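Local coordinates for protein mevalonate 3-kinase (Thermoplasma acidophilum, PDB 4RKS) that phosphorylates (R)-mevalonate with ATP to give mevalonate 3-phosphate, a step of the alternative mevalonate route to isoprenoids in extreme acidophiles, at residues 188-193 with 245-250; 228-233 with 251-256. All blocks are in the same frame, centred on the assembly; numbering follows the deposited sequence.

Contact 1: residues 188-193 with 245-250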
loop_
_atom_site.group_PDB
_atom_site.type_symbol
_atom_site.label_atom_id
_atom_site.label_comp_id
_atom_site.label_asym_id
_atom_site.label_seq_id
_atom_site.Cartn_x
_atom_site.Cartn_y
_atom_site.Cartn_z
ATOM N N GLU A 188 -13.976 2.262 9.586
ATOM C CA GLU A 188 -14.920 1.954 10.670
ATOM C C GLU A 188 -15.481 0.527 10.609
ATOM O O GLU A 188 -15.840 -0.040 11.638
ATOM C CB GLU A 188 -16.080 2.951 10.663
ATOM C CG GLU A 188 -15.710 4.356 11.133
ATOM C CD GLU A 188 -14.839 5.124 10.142
ATOM O OE1 GLU A 188 -14.824 4.781 8.938
ATOM O OE2 GLU A 188 -14.163 6.081 10.577
ATOM N N ALA A 189 -15.553 -0.058 9.412
ATOM C CA ALA A 189 -16.061 -1.416 9.286
ATOM C C ALA A 189 -15.118 -2.437 9.940
ATOM O O ALA A 189 -15.518 -3.568 10.182
ATOM C CB ALA A 189 -16.281 -1.767 7.839
ATOM N N PHE A 190 -13.870 -2.038 10.190
ATOM C CA PHE A 190 -12.876 -2.925 10.809
ATOM C C PHE A 190 -12.579 -2.597 12.270
ATOM O O PHE A 190 -11.558 -3.038 12.806
ATOM C CB PHE A 190 -11.552 -2.890 10.040
ATOM C CG PHE A 190 -11.669 -3.316 8.613
ATOM C CD1 PHE A 190 -12.055 -2.408 7.634
ATOM C CD2 PHE A 190 -11.382 -4.621 8.245
ATOM C CE1 PHE A 190 -12.154 -2.793 6.311
ATOM C CE2 PHE A 190 -11.484 -5.020 6.928
ATOM C CZ PHE A 190 -11.878 -4.103 5.954
ATOM N N SER A 191 -13.454 -1.837 12.917
ATOM C CA SER A 191 -13.166 -1.362 14.267
ATOM C C SER A 191 -13.073 -2.519 15.278
ATOM O O SER A 191 -12.437 -2.389 16.326
ATOM C CB SER A 191 -14.228 -0.355 14.712
ATOM O OG SER A 191 -15.520 -0.926 14.646
ATOM N N GLY A 192 -13.695 -3.649 14.959
ATOM C CA GLY A 192 -13.628 -4.809 15.829
ATOM C C GLY A 192 -12.439 -5.697 15.507
ATOM O O GLY A 192 -12.319 -6.802 16.034
ATOM N N TYR A 193 -11.551 -5.224 14.636
ATOM C CA TYR A 193 -10.438 -6.060 14.190
ATOM C C TYR A 193 -9.118 -5.339 14.324
ATOM O O TYR A 193 -9.059 -4.107 14.284
ATOM C CB TYR A 193 -10.658 -6.516 12.741
ATOM C CG TYR A 193 -11.829 -7.452 12.635
ATOM C CD1 TYR A 193 -13.128 -6.960 12.570
ATOM C CD2 TYR A 193 -11.646 -8.833 12.636
ATOM C CE1 TYR A 193 -14.214 -7.814 12.499
ATOM C CE2 TYR A 193 -12.729 -9.698 12.561
ATOM C CZ TYR A 193 -14.011 -9.176 12.493
ATOM O OH TYR A 193 -15.098 -10.010 12.418
ATOM N N GLY A 245 -14.580 -13.224 6.252
ATOM C CA GLY A 245 -14.537 -13.807 4.922
ATOM C C GLY A 245 -13.492 -13.124 4.061
ATOM O O GLY A 245 -12.745 -13.765 3.321
ATOM N N ILE A 246 -13.429 -11.807 4.170
ATOM C CA ILE A 246 -12.469 -11.037 3.400
ATOM C C ILE A 246 -11.046 -11.450 3.777
ATOM O O ILE A 246 -10.215 -11.679 2.896
ATOM C CB ILE A 246 -12.705 -9.514 3.605
ATOM C CG1 ILE A 246 -13.977 -9.089 2.854
ATOM C CG2 ILE A 246 -11.536 -8.688 3.092
ATOM C CD1 ILE A 246 -14.540 -7.725 3.312
ATOM N N PHE A 247 -10.772 -11.599 5.073
ATOM C CA PHE A 247 -9.404 -11.915 5.490
ATOM C C PHE A 247 -9.064 -13.381 5.243
ATOM O O PHE A 247 -7.946 -13.687 4.817
ATOM C CB PHE A 247 -9.172 -11.564 6.954
ATOM C CG PHE A 247 -8.890 -10.096 7.191
ATOM C CD1 PHE A 247 -7.778 -9.495 6.627
ATOM C CD2 PHE A 247 -9.723 -9.331 8.003
ATOM C CE1 PHE A 247 -7.507 -8.155 6.851
ATOM C CE2 PHE A 247 -9.451 -7.973 8.231
ATOM C CZ PHE A 247 -8.342 -7.397 7.653
ATOM N N ASP A 248 -10.022 -14.278 5.477
ATOM C CA ASP A 248 -9.867 -15.678 5.060
ATOM C C ASP A 248 -9.449 -15.786 3.594
ATOM O O ASP A 248 -8.564 -16.563 3.248
ATOM C CB ASP A 248 -11.165 -16.464 5.240
ATOM C CG ASP A 248 -11.501 -16.743 6.688
ATOM O OD1 ASP A 248 -10.646 -16.535 7.576
ATOM O OD2 ASP A 248 -12.643 -17.188 6.930
ATOM N N LEU A 249 -10.109 -15.013 2.730
ATOM C CA LEU A 249 -9.799 -15.031 1.304
ATOM C C LEU A 249 -8.413 -14.434 1.019
ATOM O O LEU A 249 -7.685 -14.941 0.166
ATOM C CB LEU A 249 -10.879 -14.285 0.519
ATOM C CG LEU A 249 -10.829 -14.241 -1.013
ATOM C CD1 LEU A 249 -12.207 -14.002 -1.569
ATOM C CD2 LEU A 249 -9.928 -13.109 -1.490
ATOM N N ALA A 250 -8.062 -13.364 1.725
ATOM C CA ALA A 250 -6.743 -12.764 1.612
ATOM C C ALA A 250 -5.648 -13.791 1.907
ATOM O O ALA A 250 -4.616 -13.795 1.243
ATOM C CB ALA A 250 -6.614 -11.582 2.542
#

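Contact 2: residues 228-233 with 251-256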
loop_
_atom_site.group_PDB
_atom_site.type_symbol
_atom_site.label_atom_id
_atom_site.label_comp_id
_atom_site.label_asym_id
_atom_site.label_seq_id
_atom_site.Cartn_x
_atom_site.Cartn_y
_atom_site.Cartn_z
ATOM N N ASP A 228 -9.054 -11.216 -10.266
ATOM C CA ASP A 228 -10.279 -10.466 -10.532
ATOM C C ASP A 228 -11.461 -11.137 -9.841
ATOM O O ASP A 228 -12.325 -10.466 -9.280
ATOM C CB ASP A 228 -10.534 -10.343 -12.044
ATOM C CG ASP A 228 -11.565 -9.276 -12.378
ATOM O OD1 ASP A 228 -11.224 -8.068 -12.333
ATOM O OD2 ASP A 228 -12.718 -9.648 -12.688
ATOM N N GLU A 229 -11.489 -12.464 -9.864
ATOM C CA GLU A 229 -12.559 -13.209 -9.187
ATOM C C GLU A 229 -12.586 -12.967 -7.685
ATOM O O GLU A 229 -13.654 -12.808 -7.098
ATOM C CB GLU A 229 -12.421 -14.716 -9.449
ATOM C CG GLU A 229 -12.694 -15.088 -10.908
ATOM C CD GLU A 229 -12.291 -16.510 -11.248
ATOM O OE1 GLU A 229 -12.030 -17.301 -10.318
ATOM O OE2 GLU A 229 -12.229 -16.830 -12.453
ATOM N N HIS A 230 -11.412 -12.973 -7.064
ATOM C CA HIS A 230 -11.327 -12.754 -5.629
ATOM C C HIS A 230 -11.813 -11.363 -5.259
ATOM O O HIS A 230 -12.490 -11.193 -4.251
ATOM C CB HIS A 230 -9.895 -12.969 -5.140
ATOM C CG HIS A 230 -9.493 -14.409 -5.077
ATOM N ND1 HIS A 230 -8.210 -14.812 -4.769
ATOM C CD2 HIS A 230 -10.203 -15.543 -5.290
ATOM C CE1 HIS A 230 -8.150 -16.133 -4.789
ATOM N NE2 HIS A 230 -9.345 -16.600 -5.105
ATOM N N ALA A 231 -11.474 -10.363 -6.075
ATOM C CA ALA A 231 -11.945 -9.004 -5.807
ATOM C C ALA A 231 -13.481 -8.923 -5.859
ATOM O O ALA A 231 -14.093 -8.244 -5.031
ATOM C CB ALA A 231 -11.319 -8.008 -6.780
ATOM N N HIS A 232 -14.105 -9.621 -6.810
ATOM C CA HIS A 232 -15.567 -9.678 -6.835
ATOM C C HIS A 232 -16.100 -10.353 -5.571
ATOM O O HIS A 232 -17.097 -9.917 -5.007
ATOM C CB HIS A 232 -16.080 -10.406 -8.089
ATOM C CG HIS A 232 -16.213 -9.517 -9.289
ATOM N ND1 HIS A 232 -15.504 -9.720 -10.457
ATOM C CD2 HIS A 232 -16.965 -8.409 -9.498
ATOM C CE1 HIS A 232 -15.822 -8.782 -11.334
ATOM N NE2 HIS A 232 -16.708 -7.975 -10.778
ATOM N N MET A 233 -15.416 -11.398 -5.108
ATOM C CA MET A 233 -15.825 -12.060 -3.885
ATOM C C MET A 233 -15.707 -11.120 -2.694
ATOM O O MET A 233 -16.530 -11.158 -1.792
ATOM C CB MET A 233 -15.010 -13.334 -3.670
ATOM C CG MET A 233 -15.271 -14.390 -4.737
ATOM S SD MET A 233 -14.230 -15.857 -4.581
ATOM C CE MET A 233 -14.735 -16.461 -2.973
ATOM N N GLN A 251 -5.875 -14.656 2.894
ATOM C CA GLN A 251 -4.909 -15.707 3.214
ATOM C C GLN A 251 -4.817 -16.734 2.080
ATOM O O GLN A 251 -3.728 -17.188 1.745
ATOM C CB GLN A 251 -5.262 -16.414 4.535
ATOM C CG GLN A 251 -4.355 -17.613 4.825
ATOM C CD GLN A 251 -4.538 -18.190 6.222
ATOM O OE1 GLN A 251 -4.624 -17.459 7.210
ATOM N NE2 GLN A 251 -4.578 -19.512 6.307
ATOM N N GLU A 252 -5.952 -17.092 1.487
ATOM C CA GLU A 252 -5.944 -18.015 0.347
ATOM C C GLU A 252 -5.256 -17.385 -0.861
ATOM O O GLU A 252 -4.496 -18.048 -1.560
ATOM C CB GLU A 252 -7.360 -18.444 -0.026
ATOM C CG GLU A 252 -8.061 -19.216 1.075
ATOM C CD GLU A 252 -9.391 -19.793 0.631
ATOM O OE1 GLU A 252 -9.418 -20.501 -0.400
ATOM O OE2 GLU A 252 -10.409 -19.539 1.316
ATOM N N ASP A 253 -5.524 -16.102 -1.094
ATOM C CA ASP A 253 -4.841 -15.357 -2.148
ATOM C C ASP A 253 -3.337 -15.316 -1.903
ATOM O O ASP A 253 -2.549 -15.512 -2.822
ATOM C CB ASP A 253 -5.382 -13.932 -2.256
ATOM C CG ASP A 253 -5.017 -13.269 -3.582
ATOM O OD1 ASP A 253 -5.697 -13.571 -4.586
ATOM O OD2 ASP A 253 -4.057 -12.461 -3.618
ATOM N N THR A 254 -2.953 -15.060 -0.654
ATOM C CA THR A 254 -1.548 -15.026 -0.246
ATOM C C THR A 254 -0.851 -16.348 -0.586
ATOM O O THR A 254 0.261 -16.357 -1.111
ATOM C CB THR A 254 -1.406 -14.739 1.276
ATOM O OG1 THR A 254 -1.706 -13.364 1.540
ATOM C CG2 THR A 254 -0.004 -15.030 1.766
ATOM N N GLU A 255 -1.510 -17.461 -0.300
ATOM C CA GLU A 255 -0.905 -18.772 -0.529
ATOM C C GLU A 255 -0.745 -19.096 -2.029
ATOM O O GLU A 255 0.285 -19.622 -2.451
ATOM C CB GLU A 255 -1.726 -19.847 0.204
ATOM C CG GLU A 255 -1.668 -19.639 1.736
ATOM C CD GLU A 255 -2.605 -20.536 2.551
ATOM O OE1 GLU A 255 -3.655 -20.973 2.033
ATOM O OE2 GLU A 255 -2.289 -20.786 3.736
ATOM N N GLU A 256 -1.757 -18.783 -2.827
ATOM C CA GLU A 256 -1.661 -18.922 -4.287
ATOM C C GLU A 256 -0.543 -18.054 -4.879
ATOM O O GLU A 256 0.262 -18.507 -5.693
ATOM C CB GLU A 256 -2.993 -18.549 -4.931
ATOM C CG GLU A 256 -2.947 -18.441 -6.449
ATOM C CD GLU A 256 -4.278 -18.011 -7.036
ATOM O OE1 GLU A 256 -5.308 -18.137 -6.340
ATOM O OE2 GLU A 256 -4.296 -17.545 -8.190
#

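Contact 1: residues 188-193 with 245-250
Phe190, in the loop 188-193, meets helix 243-262 through Phe247. Along the helix, the CB of Ile246 faces the loop, but CD1 stops 5.2 Å from Phe190 CZ, so it flanks the ring without touching it. Phe247 makes the contact. Its CE2 lies 3.8 Å from Phe190 CE2 and 3.9 Å from Phe190 CD2, near the plane of the Phe190 ring and at its edge. The two ring planes are 70° apart and the centroids 5.9 Å apart, a slanted pairing that is neither a stack nor a T-shape. Phe190 sends its ring to the helix with CG anti to the carbonyl carbon (chi1 -60°).

The C-terminal part of this GHMP kinase has helices lying against antiparallel strands, and Phe247 sits at that interface. It also touches Ala290 and Ala302 of strands 289-292 and 298-304. Across from it, a type I turn from Phe190 to Tyr193, closed by Tyr193 N to Phe190 O at 2.9 Å, leads into strand 193-199. Glu188 O, two residues ahead of the turn, accepts from both N and OG of Ser191, which lies within it. Further along the helix, Asp248 bonds Trp288 NE1 through OD1. Leu249 turns to helix 220-238, and Ala250 packs on Ile292.

Contact 2: residues 228-233 with 251-256
His230 and Asp253 form a His-carboxylate hydrogen bond between helices 220-238 and 243-262, just behind the mevalonate pocket. The side chain of Asp253 is about 7 Å from the bound (R)-mevalonate. His230 ND1 donates to Asp253 OD1 at 2.8 Å, with an N-H...O angle of 157°. The acceptor lies close to the imidazole plane, and OD1 accepts the N-H on its anti lone pair. Ring and carboxylate planes are 71° apart, so the acid stands across the ring edge. Asp253 CG is anti to its backbone N (chi1 -163°), which reaches the acid out to the facing helix. One turn later, the extended Glu256 brings OE1 to 3.8 Å from His230 CE1, a plain contact. Its other oxygen, OE2, accepts from His226 ND1. Arg223 adds a salt bridge to Asp253 OD1, while Asp253 OD2 accepts from the backbone N of Leu37, a residue of the mevalonate pocket. Both carboxylate oxygens are therefore bonded, and OD1 is gripped twice. This should fix the rotation of the acid and make it a second-shell support for the pocket backbone at Leu37.

In the fold
From the N terminus, the chain first passes 188-193, the loop between strands 179-185 and 193-199. It then reaches 228-233 on helix 220-238, and finally 245-250 and 251-256, consecutive pieces of helix 243-262. Contact 1 closes a loop of 51 residues and contact 2 one of 17. The segments alternate, so the two contacts cross. Contact 1 ties the entry to strand 193-199 to the early part of helix 243-262. Contact 2 joins its middle to the preceding helix, nearer the substrate. Their centres are 14 Å apart. Leu249 bridges them, with CD1 3.6 Å from Met233 CB and CD2 3.7 Å from His230 CB.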